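Local coordinates for protein carboxylesterase (Est-2) (Archaeoglobus fulgidus, PDB 5FRD) that probably hydrolyses carboxylic esters as a thermophilic alpha/beta hydrolase, and binds a coenzyme A molecule in the vicinity of its active site, at residues Val65-Ala69 against Ala93-Leu98; Ser73-Lys77 against Asn102-Cys106; Leu107-Gly113 against Val190-Ile195. All coordinates share one frame. Where two conformers were deposited one is given. Residue numbers count along the deposited sequence, not the author numbering.

Overall arrangement
All three contacts belong to the alpha/beta-hydrolase core. Contacts 1 and 2 share helix 65-79, which meets helix 90-101 in the first and the turn after it in the second; their centres lie 11 Å apart, and Leu-98 CD2 is 3.3 Å from Cys-106 SG. The chain then enters strand 106-112, paired with strand 192-197 in contact 3. Helix 90-101 packs on their sheet: Ala-95 O is 4.0 Å from Leu-109 CD2. Contact 2 is remote from the coenzyme A site; the Ala-93 side chain (contact 1) lies about 8 Å from the ligand and residue Gly-113 (contact 3) about 9 Å. Val-94 touches the probable nucleophile elbow around Ser-89, and Gly-113 borders the probable Ser-89/His-228/Asp-200 triad.

Contact 1. Residues Val65-Ala69 against Ala93-Leu98; sequences VDEYA and AVAQKL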
ATOM      1  N   VAL A  65       5.856   1.663  11.787  1.00 18.36           N
ATOM      2  CA  VAL A  65       5.908   1.719  10.325  1.00 16.67           C
ATOM      3  C   VAL A  65       7.362   1.635   9.843  1.00 18.51           C
ATOM      4  O   VAL A  65       7.635   0.959   8.848  1.00 18.08           O
ATOM      5  CB  VAL A  65       5.202   2.968   9.791  1.00 18.59           C
ATOM      6  CG1 VAL A  65       5.379   3.119   8.287  1.00 19.36           C
ATOM      7  CG2 VAL A  65       3.710   2.928  10.089  1.00 22.77           C
ATOM      8  N   ASP A  66       8.295   2.309  10.515  1.00 18.91           N
ATOM      9  CA  ASP A  66       9.714   2.237  10.154  0.60 19.73           C
ATOM     10  C   ASP A  66      10.263   0.811  10.116  1.00 18.14           C
ATOM     11  O   ASP A  66      11.052   0.465   9.231  1.00 19.57           O
ATOM     12  CB  ASP A  66      10.577   3.065  11.138  0.60 28.49           C
ATOM     13  CG  ASP A  66      10.736   4.520  10.720  0.60 52.11           C
ATOM     14  OD1 ASP A  66      10.921   4.792   9.515  0.60 88.58           O
ATOM     15  OD2 ASP A  66      10.702   5.399  11.610  0.60104.83           O
ATOM     16  N   GLU A  67       9.868  -0.034  11.069  1.00 19.11           N
ATOM     17  CA  GLU A  67      10.306  -1.417  11.091  0.60 18.70           C
ATOM     18  C   GLU A  67       9.774  -2.190   9.845  1.00 17.35           C
ATOM     19  O   GLU A  67      10.501  -2.949   9.224  1.00 17.76           O
ATOM     20  CB  GLU A  67       9.910  -2.051  12.434  0.60 22.19           C
ATOM     21  CG  GLU A  67      10.838  -1.624  13.569  0.60 27.25           C
ATOM     22  CD  GLU A  67      10.227  -1.755  14.958  0.60 41.22           C
ATOM     23  OE1 GLU A  67       9.584  -2.785  15.251  0.60 26.69           O
ATOM     24  OE2 GLU A  67      10.394  -0.817  15.771  0.60 46.53           O
ATOM     25  N   TYR A  68       8.493  -1.978   9.508  1.00 16.43           N
ATOM     26  CA  TYR A  68       8.022  -2.577   8.267  1.00 15.50           C
ATOM     27  C   TYR A  68       8.773  -2.048   7.058  1.00 16.07           C
ATOM     28  O   TYR A  68       9.023  -2.779   6.099  1.00 14.87           O
ATOM     29  CB  TYR A  68       6.508  -2.366   8.073  1.00 15.44           C
ATOM     30  CG  TYR A  68       5.641  -3.354   8.800  1.00 14.75           C
ATOM     31  CD1 TYR A  68       5.904  -4.712   8.752  1.00 14.15           C
ATOM     32  CD2 TYR A  68       4.493  -2.955   9.482  1.00 19.00           C
ATOM     33  CE1 TYR A  68       5.121  -5.641   9.395  1.00 13.95           C
ATOM     34  CE2 TYR A  68       3.698  -3.890  10.154  1.00 18.58           C
ATOM     35  CZ  TYR A  68       4.022  -5.245  10.095  1.00 16.91           C
ATOM     36  OH  TYR A  68       3.276  -6.204  10.771  1.00 19.05           O
ATOM     37  N   ALA A  69       9.150  -0.773   7.067  1.00 15.10           N
ATOM     38  CA  ALA A  69       9.943  -0.219   5.978  1.00 13.66           C
ATOM     39  C   ALA A  69      11.326  -0.854   5.841  1.00 14.74           C
ATOM     40  O   ALA A  69      11.844  -0.970   4.733  1.00 15.24           O
ATOM     41  CB  ALA A  69      10.048   1.296   6.119  1.00 17.15           C
ATOM     42  N   ALA A  93       2.257   4.412   3.884  1.00 13.57           N
ATOM     43  CA  ALA A  93       3.072   4.926   5.016  1.00 12.20           C
ATOM     44  C   ALA A  93       4.431   4.243   5.000  1.00 13.42           C
ATOM     45  O   ALA A  93       5.487   4.884   5.149  1.00 15.52           O
ATOM     46  CB  ALA A  93       2.369   4.737   6.337  1.00 12.95           C
ATOM     47  N   VAL A  94       4.429   2.932   4.821  1.00 13.00           N
ATOM     48  CA  VAL A  94       5.664   2.149   4.695  1.00 12.97           C
ATOM     49  C   VAL A  94       6.473   2.666   3.516  1.00 15.62           C
ATOM     50  O   VAL A  94       7.684   2.876   3.653  1.00 14.84           O
ATOM     51  CB  VAL A  94       5.362   0.643   4.571  1.00 13.27           C
ATOM     52  CG1 VAL A  94       6.632  -0.140   4.257  1.00 16.41           C
ATOM     53  CG2 VAL A  94       4.711   0.129   5.839  1.00 15.17           C
ATOM     54  N   ALA A  95       5.838   2.930   2.370  1.00 13.14           N
ATOM     55  CA  ALA A  95       6.535   3.480   1.221  1.00 13.59           C
ATOM     56  C   ALA A  95       7.199   4.823   1.508  1.00 15.16           C
ATOM     57  O   ALA A  95       8.322   5.051   1.052  1.00 15.96           O
ATOM     58  CB  ALA A  95       5.582   3.609   0.033  1.00 14.27           C
ATOM     59  N   GLN A  96       6.506   5.711   2.212  1.00 14.15           N
ATOM     60  CA  GLN A  96       7.072   7.006   2.537  1.00 14.62           C
ATOM     61  C   GLN A  96       8.298   6.830   3.439  1.00 17.46           C
ATOM     62  O   GLN A  96       9.340   7.456   3.159  1.00 18.39           O
ATOM     63  CB  GLN A  96       6.039   7.884   3.229  1.00 16.00           C
ATOM     64  CG  GLN A  96       4.925   8.335   2.311  1.00 15.85           C
ATOM     65  CD  GLN A  96       3.804   8.971   3.076  1.00 16.03           C
ATOM     66  OE1 GLN A  96       3.913  10.118   3.500  1.00 17.12           O
ATOM     67  NE2 GLN A  96       2.731   8.229   3.311  1.00 15.70           N
ATOM     68  N   LYS A  97       8.212   5.994   4.475  1.00 16.19           N
ATOM     69  CA  LYS A  97       9.352   5.744   5.350  0.70 15.02           C
ATOM     70  C   LYS A  97      10.488   5.056   4.606  1.00 17.84           C
ATOM     71  O   LYS A  97      11.681   5.356   4.854  1.00 19.40           O
ATOM     72  CB  LYS A  97       8.958   4.997   6.608  0.70 16.09           C
ATOM     73  CG  LYS A  97       8.034   5.765   7.529  0.70 20.34           C
ATOM     74  CD  LYS A  97       8.671   6.969   8.212  0.70 36.77           C
ATOM     75  CE  LYS A  97       8.012   7.259   9.551  0.70 45.68           C
ATOM     76  NZ  LYS A  97       8.939   8.036  10.414  0.70 36.49           N
ATOM     77  N   LEU A  98      10.168   4.157   3.684  1.00 15.64           N
ATOM     78  CA  LEU A  98      11.163   3.515   2.855  1.00 16.43           C
ATOM     79  C   LEU A  98      11.935   4.546   2.028  1.00 17.95           C
ATOM     80  O   LEU A  98      13.174   4.487   1.941  1.00 17.76           O
ATOM     81  CB  LEU A  98      10.505   2.450   1.971  1.00 15.67           C
ATOM     82  CG  LEU A  98      11.376   1.620   1.043  1.00 18.21           C
ATOM     83  CD1 LEU A  98      10.680   0.307   0.678  1.00 20.50           C
ATOM     84  CD2 LEU A  98      11.742   2.364  -0.221  1.00 22.25           C
TER
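Lys-97, Val-65 and Val-94 give up the most surface here, and between them they show how helix 65-79 sits against helix 90-101. Val-65 points its CB at the other helix and sets CG1 3.6 Å from Val-94 N and 3.9 Å from Ala-93 CB; the small alanine lets the branched side chain come close to the backbone. Val-94 in turn reaches Tyr-68 CB with CG2 (3.8 Å) and Ala-69 CA with CG1 (3.7 Å). In the alpha/beta-hydrolase fold helix 90-101 follows the nucleophile elbow, here probably built around Ser-89, and Val-94 also touches that turn. The segment axes cross at -71° and approach to 8.3 Å, a closeness suited to Ala-69, whose CB lies 3.8 Å from Leu-98 N. Lys-97 serves two environments: its CB packs 3.9 Å from Ala-69 CB and its CG 3.8 Å from Val-65 CG1, while NZ, at the partly exposed margin, forms a salt bridge with Asp-66 OD2 at 3.4 Å, weak as a hydrogen bond.

Contact 2. Residues Ser73-Lys77 against Asn102-Cys106; sequences SESLK and NPEIC
Ile-105 overlaps Ser-73, Leu-76 and Lys-77 and buries more surface than any other residue of this contact. In the alpha/beta-hydrolase fold it belongs to the connection between helix 90-101 and strand 106-112, packed here against helix 65-79. Residues 73-77 are regular alpha helix, with Lys-77 N bonded to Ser-73 O at 2.9 Å. Asn-102 has just left helical geometry (phi/psi -140/63°), and 103-105 form a 3-10 turn, in which Ile-105 N meets Asn-102 O at 3.2 Å and Cys-106 N meets Pro-103 O at 3.1 Å; proline's ring restricts phi to values near -62°, suiting the turn. The CA atoms of Ser-73 and Asn-102, and of Lys-77 and Ile-105, are each 7.3 Å apart. Ile-105 (chi1 p, chi2 t) directs its CB toward the helix, with CD1 3.9 Å from Ser-73 CB, CG2 4.0 Å from Lys-77 CE and CB 4.1 Å from Leu-76 CD2 (t,t). Ser-73 is small enough to admit the CD1 methyl, and its OG (chi1 p) bonds back to Tyr-70 O. Lys-77 (m, then t throughout) lays its aliphatic chain along the isoleucine and carries NZ to the partly exposed margin, 3.4 Å from Asn-102 ND2; both are donors, so no hydrogen bond forms. NZ makes a long salt bridge to Glu-74 OE2 (3.7 Å). Asn-102 (chi1 m, chi2 102°) donates ND2 instead to Glu-104 OE2 at 3.1 Å.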
ATOM      1  N   SER A  73      12.356  -2.538   2.467  1.00 14.03           N
ATOM      2  CA  SER A  73      13.560  -2.129   1.780  0.50 13.50           C
ATOM      3  C   SER A  73      14.541  -3.280   1.512  1.00 12.75           C
ATOM      4  O   SER A  73      15.045  -3.408   0.390  1.00 14.89           O
ATOM      5  CB  SER A  73      14.233  -0.991   2.513  0.50 15.20           C
ATOM      6  OG  SER A  73      14.622  -1.347   3.813  0.50 18.30           O
ATOM      7  N   GLU A  74      14.759  -4.120   2.515  1.00 13.95           N
ATOM      8  CA  GLU A  74      15.615  -5.275   2.332  1.00 15.80           C
ATOM      9  C   GLU A  74      15.060  -6.212   1.283  1.00 14.84           C
ATOM     10  O   GLU A  74      15.773  -6.768   0.457  1.00 15.82           O
ATOM     11  CB  GLU A  74      15.813  -6.026   3.656  1.00 17.21           C
ATOM     12  CG  GLU A  74      16.666  -5.269   4.653  1.00 18.33           C
ATOM     13  CD  GLU A  74      18.103  -5.125   4.176  1.00 24.81           C
ATOM     14  OE1 GLU A  74      18.735  -6.144   3.867  1.00 28.68           O
ATOM     15  OE2 GLU A  74      18.578  -3.988   4.053  1.00 27.35           O
ATOM     16  N   SER A  75      13.737  -6.379   1.287  1.00 12.87           N
ATOM     17  CA  SER A  75      13.110  -7.258   0.313  1.00 13.60           C
ATOM     18  C   SER A  75      13.163  -6.710  -1.118  1.00 14.25           C
ATOM     19  O   SER A  75      13.378  -7.450  -2.048  1.00 14.15           O
ATOM     20  CB  SER A  75      11.646  -7.517   0.706  1.00 13.21           C
ATOM     21  OG  SER A  75      11.525  -8.159   1.962  1.00 13.55           O
ATOM     22  N   LEU A  76      12.997  -5.404  -1.269  1.00 11.99           N
ATOM     23  CA  LEU A  76      13.142  -4.755  -2.536  1.00 12.64           C
ATOM     24  C   LEU A  76      14.569  -4.942  -3.061  1.00 12.78           C
ATOM     25  O   LEU A  76      14.779  -5.362  -4.180  1.00 14.33           O
ATOM     26  CB  LEU A  76      12.747  -3.273  -2.405  1.00 13.14           C
ATOM     27  CG  LEU A  76      12.626  -2.431  -3.645  1.00 14.28           C
ATOM     28  CD1 LEU A  76      11.870  -1.147  -3.347  1.00 16.55           C
ATOM     29  CD2 LEU A  76      13.966  -2.114  -4.306  1.00 14.63           C
ATOM     30  N   LYS A  77      15.538  -4.644  -2.210  1.00 13.83           N
ATOM     31  CA  LYS A  77      16.939  -4.792  -2.606  0.70 14.92           C
ATOM     32  C   LYS A  77      17.249  -6.208  -3.100  1.00 14.62           C
ATOM     33  O   LYS A  77      17.969  -6.375  -4.086  1.00 17.62           O
ATOM     34  CB  LYS A  77      17.859  -4.442  -1.437  0.70 16.99           C
ATOM     35  CG  LYS A  77      17.937  -2.968  -1.122  0.70 21.98           C
ATOM     36  CD  LYS A  77      18.660  -2.748   0.206  0.70 27.66           C
ATOM     37  CE  LYS A  77      18.705  -1.283   0.589  0.70 33.17           C
ATOM     38  NZ  LYS A  77      19.359  -1.081   1.912  0.70 37.90           N
ATOM     39  N   ASN A 102      15.865   5.101   2.501  1.00 18.31           N
ATOM     40  CA  ASN A 102      16.587   4.509   1.386  1.00 16.62           C
ATOM     41  C   ASN A 102      16.148   5.113   0.050  1.00 19.72           C
ATOM     42  O   ASN A 102      15.627   4.429  -0.839  1.00 19.18           O
ATOM     43  CB  ASN A 102      16.362   2.968   1.361  1.00 18.46           C
ATOM     44  CG  ASN A 102      16.924   2.252   2.572  1.00 28.01           C
ATOM     45  OD1 ASN A 102      16.203   1.872   3.494  1.00 38.59           O
ATOM     46  ND2 ASN A 102      18.229   2.079   2.578  1.00 34.90           N
ATOM     47  N   PRO A 103      16.372   6.424  -0.149  1.00 17.40           N
ATOM     48  CA  PRO A 103      15.901   7.069  -1.380  1.00 18.99           C
ATOM     49  C   PRO A 103      16.515   6.503  -2.633  1.00 19.33           C
ATOM     50  O   PRO A 103      15.890   6.503  -3.680  1.00 21.47           O
ATOM     51  CB  PRO A 103      16.284   8.540  -1.183  1.00 22.42           C
ATOM     52  CG  PRO A 103      17.394   8.487  -0.167  1.00 21.09           C
ATOM     53  CD  PRO A 103      17.065   7.369   0.749  1.00 23.72           C
ATOM     54  N   GLU A 104      17.720   5.959  -2.525  1.00 20.82           N
ATOM     55  CA  GLU A 104      18.460   5.430  -3.641  0.60 25.16           C
ATOM     56  C   GLU A 104      17.782   4.247  -4.342  1.00 19.01           C
ATOM     57  O   GLU A 104      18.007   3.990  -5.511  1.00 24.21           O
ATOM     58  CB  GLU A 104      19.880   5.043  -3.154  0.60 28.23           C
ATOM     59  CG  GLU A 104      19.982   3.865  -2.166  0.60 33.11           C
ATOM     60  CD  GLU A 104      19.678   4.203  -0.702  0.60 30.22           C
ATOM     61  OE1 GLU A 104      19.554   5.407  -0.335  0.60 21.40           O
ATOM     62  OE2 GLU A 104      19.576   3.232   0.093  0.60 37.67           O
ATOM     63  N   ILE A 105      16.953   3.515  -3.585  1.00 17.73           N
ATOM     64  CA  ILE A 105      16.298   2.328  -4.152  1.00 17.72           C
ATOM     65  C   ILE A 105      14.928   2.630  -4.773  1.00 17.96           C
ATOM     66  O   ILE A 105      14.350   1.733  -5.343  1.00 18.10           O
ATOM     67  CB  ILE A 105      16.198   1.129  -3.166  1.00 18.20           C
ATOM     68  CG1 ILE A 105      15.191   1.365  -2.062  1.00 17.73           C
ATOM     69  CG2 ILE A 105      17.592   0.770  -2.599  1.00 18.88           C
ATOM     70  CD1 ILE A 105      15.062   0.253  -1.039  1.00 19.41           C
ATOM     71  N   CYS A 106      14.478   3.884  -4.660  1.00 16.95           N
ATOM     72  CA  CYS A 106      13.184   4.322  -5.187  0.70 17.62           C
ATOM     73  C   CYS A 106      13.350   5.060  -6.486  1.00 20.26           C
ATOM     74  O   CYS A 106      13.946   6.162  -6.525  1.00 23.46           O
ATOM     75  CB  CYS A 106      12.526   5.252  -4.226  0.70 16.69           C
ATOM     76  SG  CYS A 106      12.176   4.482  -2.669  0.70 19.51           S
TER

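Contact 3. Residues Leu107-Gly113 against Val190-Ile195; sequences LALVLVG and VPTLVI
Strands 108-112 and 192-195 run side by side and parallel in the central sheet of the alpha/beta-hydrolase fold, their axes 4.7 Å apart and 9° from aligned. The backbone is extended (Leu-109 phi/psi -122/139°; Ala-108, -172/165°, nearly fully so). The register pairs Leu-109 with Thr-192, Val-110 with Leu-193, Leu-111 with Val-194 and Val-112 with Ile-195, at CA-CA distances of 4.7 to 4.9 Å. Backbone hydrogen bonds alternate in direction: Leu-109 N to Pro-191 O (3.0 Å), Leu-193 N to Leu-109 O (2.9 Å), Leu-111 N to Leu-193 O (2.9 Å) and Ile-195 N to Leu-111 O (2.9 Å). Pro-191, lacking an amide hydrogen, takes part through its carbonyl. CA-H...O contacts accompany these bonds, such as Thr-192 CA to Leu-109 O at 3.2 Å.

Apolar packing falls on two faces. Val-110, Val-112, Leu-193 (t,p) and Ile-195 share one: Val-110 CG2 (chi1 t) lies 4.1 Å from Leu-193 CB, and Val-110 CG1 4.0 Å from Ile-195 CD1 (m,t). Valine and isoleucine, branched at CB, suit extended backbone; this buried layer meets helix 235-249, Phe-238 touching Val-112 and Ile-195, Phe-245 Leu-193. On the other, Leu-109 and Leu-111, both m,t, lie with Thr-192 and Val-194 and are covered by Ala-95 and Gln-96 of helix 90-101; Leu-111 CD1 is 4.1 Å from Thr-192 CG2, and Leu-109 CG 4.2 Å from Val-190 CG2. Thr-192, chi1 m, satisfies its buried hydroxyl by donating OG1 to Val-190 O at 3.2 Å. At the C-terminal end the chain leaves the strand with positive phi (48/56°), favourable to glycine, as Gly-113 N bonds Ile-195 O at 3.0 Å.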
ATOM      1  N   LEU A 107      12.856   4.481  -7.558  1.00 15.74           N
ATOM      2  CA  LEU A 107      12.845   5.136  -8.839  1.00 17.36           C
ATOM      3  C   LEU A 107      11.698   6.144  -8.917  1.00 18.88           C
ATOM      4  O   LEU A 107      11.779   7.168  -9.615  1.00 19.44           O
ATOM      5  CB  LEU A 107      12.669   4.147  -9.968  1.00 18.14           C
ATOM      6  CG  LEU A 107      13.670   2.984 -10.022  1.00 19.04           C
ATOM      7  CD1 LEU A 107      13.276   2.044 -11.132  1.00 23.39           C
ATOM      8  CD2 LEU A 107      15.086   3.535 -10.213  1.00 21.95           C
ATOM      9  N   ALA A 108      10.626   5.849  -8.186  1.00 15.76           N
ATOM     10  CA  ALA A 108       9.415   6.684  -8.181  1.00 15.83           C
ATOM     11  C   ALA A 108       8.513   6.125  -7.092  1.00 15.72           C
ATOM     12  O   ALA A 108       8.744   5.033  -6.590  1.00 14.42           O
ATOM     13  CB  ALA A 108       8.695   6.621  -9.514  1.00 16.57           C
ATOM     14  N   LEU A 109       7.499   6.893  -6.691  1.00 15.10           N
ATOM     15  CA  LEU A 109       6.553   6.517  -5.648  1.00 14.37           C
ATOM     16  C   LEU A 109       5.151   6.540  -6.215  1.00 15.85           C
ATOM     17  O   LEU A 109       4.821   7.460  -6.965  1.00 15.37           O
ATOM     18  CB  LEU A 109       6.626   7.479  -4.484  1.00 17.89           C
ATOM     19  CG  LEU A 109       7.778   7.338  -3.508  1.00 19.58           C
ATOM     20  CD1 LEU A 109       7.739   8.457  -2.479  1.00 22.20           C
ATOM     21  CD2 LEU A 109       7.678   6.022  -2.747  1.00 24.36           C
ATOM     22  N   VAL A 110       4.329   5.569  -5.854  1.00 13.68           N
ATOM     23  CA  VAL A 110       2.919   5.545  -6.206  1.00 12.72           C
ATOM     24  C   VAL A 110       2.203   5.404  -4.884  1.00 13.02           C
ATOM     25  O   VAL A 110       2.308   4.393  -4.204  1.00 14.10           O
ATOM     26  CB  VAL A 110       2.584   4.463  -7.196  1.00 13.29           C
ATOM     27  CG1 VAL A 110       1.080   4.504  -7.500  1.00 13.44           C
ATOM     28  CG2 VAL A 110       3.416   4.571  -8.452  1.00 14.28           C
ATOM     29  N   LEU A 111       1.505   6.453  -4.471  1.00 12.59           N
ATOM     30  CA  LEU A 111       0.836   6.549  -3.194  1.00 13.55           C
ATOM     31  C   LEU A 111      -0.649   6.365  -3.464  1.00 13.56           C
ATOM     32  O   LEU A 111      -1.276   7.202  -4.119  1.00 14.38           O
ATOM     33  CB  LEU A 111       1.105   7.899  -2.551  1.00 13.31           C
ATOM     34  CG  LEU A 111       2.581   8.169  -2.276  1.00 14.68           C
ATOM     35  CD1 LEU A 111       2.731   9.601  -1.784  1.00 17.73           C
ATOM     36  CD2 LEU A 111       3.161   7.171  -1.269  1.00 17.78           C
ATOM     37  N   VAL A 112      -1.198   5.266  -2.991  1.00 12.10           N
ATOM     38  CA  VAL A 112      -2.553   4.849  -3.290  1.00 13.73           C
ATOM     39  C   VAL A 112      -3.358   4.804  -1.998  1.00 13.65           C
ATOM     40  O   VAL A 112      -3.013   4.074  -1.069  1.00 14.32           O
ATOM     41  CB  VAL A 112      -2.585   3.438  -3.926  1.00 13.96           C
ATOM     42  CG1 VAL A 112      -4.001   3.122  -4.370  1.00 13.81           C
ATOM     43  CG2 VAL A 112      -1.604   3.316  -5.100  1.00 14.94           C
ATOM     44  N   GLY A 113      -4.466   5.553  -1.923  1.00 12.49           N
ATOM     45  CA  GLY A 113      -5.326   5.467  -0.755  1.00 13.39           C
ATOM     46  C   GLY A 113      -4.533   5.554   0.549  1.00 14.02           C
ATOM     47  O   GLY A 113      -4.587   4.652   1.409  1.00 13.41           O
ATOM     48  N   VAL A 190      11.582  12.315  -6.156  1.00 19.48           N
ATOM     49  CA  VAL A 190      11.331  11.400  -7.269  1.00 17.91           C
ATOM     50  C   VAL A 190       9.947  11.636  -7.856  1.00 15.90           C
ATOM     51  O   VAL A 190       9.079  12.197  -7.155  1.00 18.33           O
ATOM     52  CB  VAL A 190      11.500   9.911  -6.873  1.00 17.40           C
ATOM     53  CG1 VAL A 190      12.941   9.611  -6.505  1.00 22.34           C
ATOM     54  CG2 VAL A 190      10.553   9.484  -5.769  1.00 20.38           C
ATOM     55  N   PRO A 191       9.721  11.192  -9.091  1.00 16.90           N
ATOM     56  CA  PRO A 191       8.380  11.282  -9.648  1.00 17.43           C
ATOM     57  C   PRO A 191       7.400  10.517  -8.774  1.00 16.66           C
ATOM     58  O   PRO A 191       7.716   9.431  -8.273  1.00 16.40           O
ATOM     59  CB  PRO A 191       8.508  10.649 -11.026  1.00 18.50           C
ATOM     60  CG  PRO A 191       9.969  10.785 -11.353  1.00 21.46           C
ATOM     61  CD  PRO A 191      10.670  10.614 -10.067  1.00 17.22           C
ATOM     62  N   THR A 192       6.203  11.053  -8.632  1.00 17.26           N
ATOM     63  CA  THR A 192       5.192  10.501  -7.754  1.00 14.39           C
ATOM     64  C   THR A 192       3.859  10.487  -8.491  1.00 16.65           C
ATOM     65  O   THR A 192       3.493  11.447  -9.168  1.00 18.72           O
ATOM     66  CB  THR A 192       5.148  11.290  -6.439  1.00 17.08           C
ATOM     67  OG1 THR A 192       6.413  11.182  -5.740  1.00 19.47           O
ATOM     68  CG2 THR A 192       4.131  10.753  -5.489  1.00 19.19           C
ATOM     69  N   LEU A 193       3.136   9.395  -8.329  1.00 14.83           N
ATOM     70  CA  LEU A 193       1.759   9.259  -8.804  1.00 15.23           C
ATOM     71  C   LEU A 193       0.904   9.062  -7.586  1.00 14.23           C
ATOM     72  O   LEU A 193       1.232   8.244  -6.706  1.00 14.98           O
ATOM     73  CB  LEU A 193       1.625   8.079  -9.753  1.00 14.80           C
ATOM     74  CG  LEU A 193       0.224   7.807 -10.307  1.00 16.49           C
ATOM     75  CD1 LEU A 193      -0.229   8.965 -11.183  1.00 20.92           C
ATOM     76  CD2 LEU A 193       0.236   6.525 -11.087  1.00 15.79           C
ATOM     77  N   VAL A 194      -0.170   9.851  -7.478  1.00 14.31           N
ATOM     78  CA  VAL A 194      -1.047   9.807  -6.301  1.00 14.07           C
ATOM     79  C   VAL A 194      -2.407   9.359  -6.809  1.00 14.77           C
ATOM     80  O   VAL A 194      -2.955   9.994  -7.731  1.00 15.48           O
ATOM     81  CB  VAL A 194      -1.125  11.181  -5.612  1.00 14.97           C
ATOM     82  CG1 VAL A 194      -2.008  11.151  -4.396  1.00 15.75           C
ATOM     83  CG2 VAL A 194       0.274  11.704  -5.251  1.00 16.28           C
ATOM     84  N   ILE A 195      -2.924   8.245  -6.298  1.00 12.91           N
ATOM     85  CA  ILE A 195      -4.140   7.646  -6.801  1.00 13.53           C
ATOM     86  C   ILE A 195      -5.128   7.474  -5.667  1.00 14.23           C
ATOM     87  O   ILE A 195      -4.759   6.946  -4.603  1.00 14.44           O
ATOM     88  CB  ILE A 195      -3.901   6.262  -7.446  1.00 15.71           C
ATOM     89  CG1 ILE A 195      -2.901   6.332  -8.609  1.00 19.62           C
ATOM     90  CG2 ILE A 195      -5.202   5.646  -7.921  1.00 17.86           C
ATOM     91  CD1 ILE A 195      -2.499   4.973  -9.203  1.00 21.64           C
TER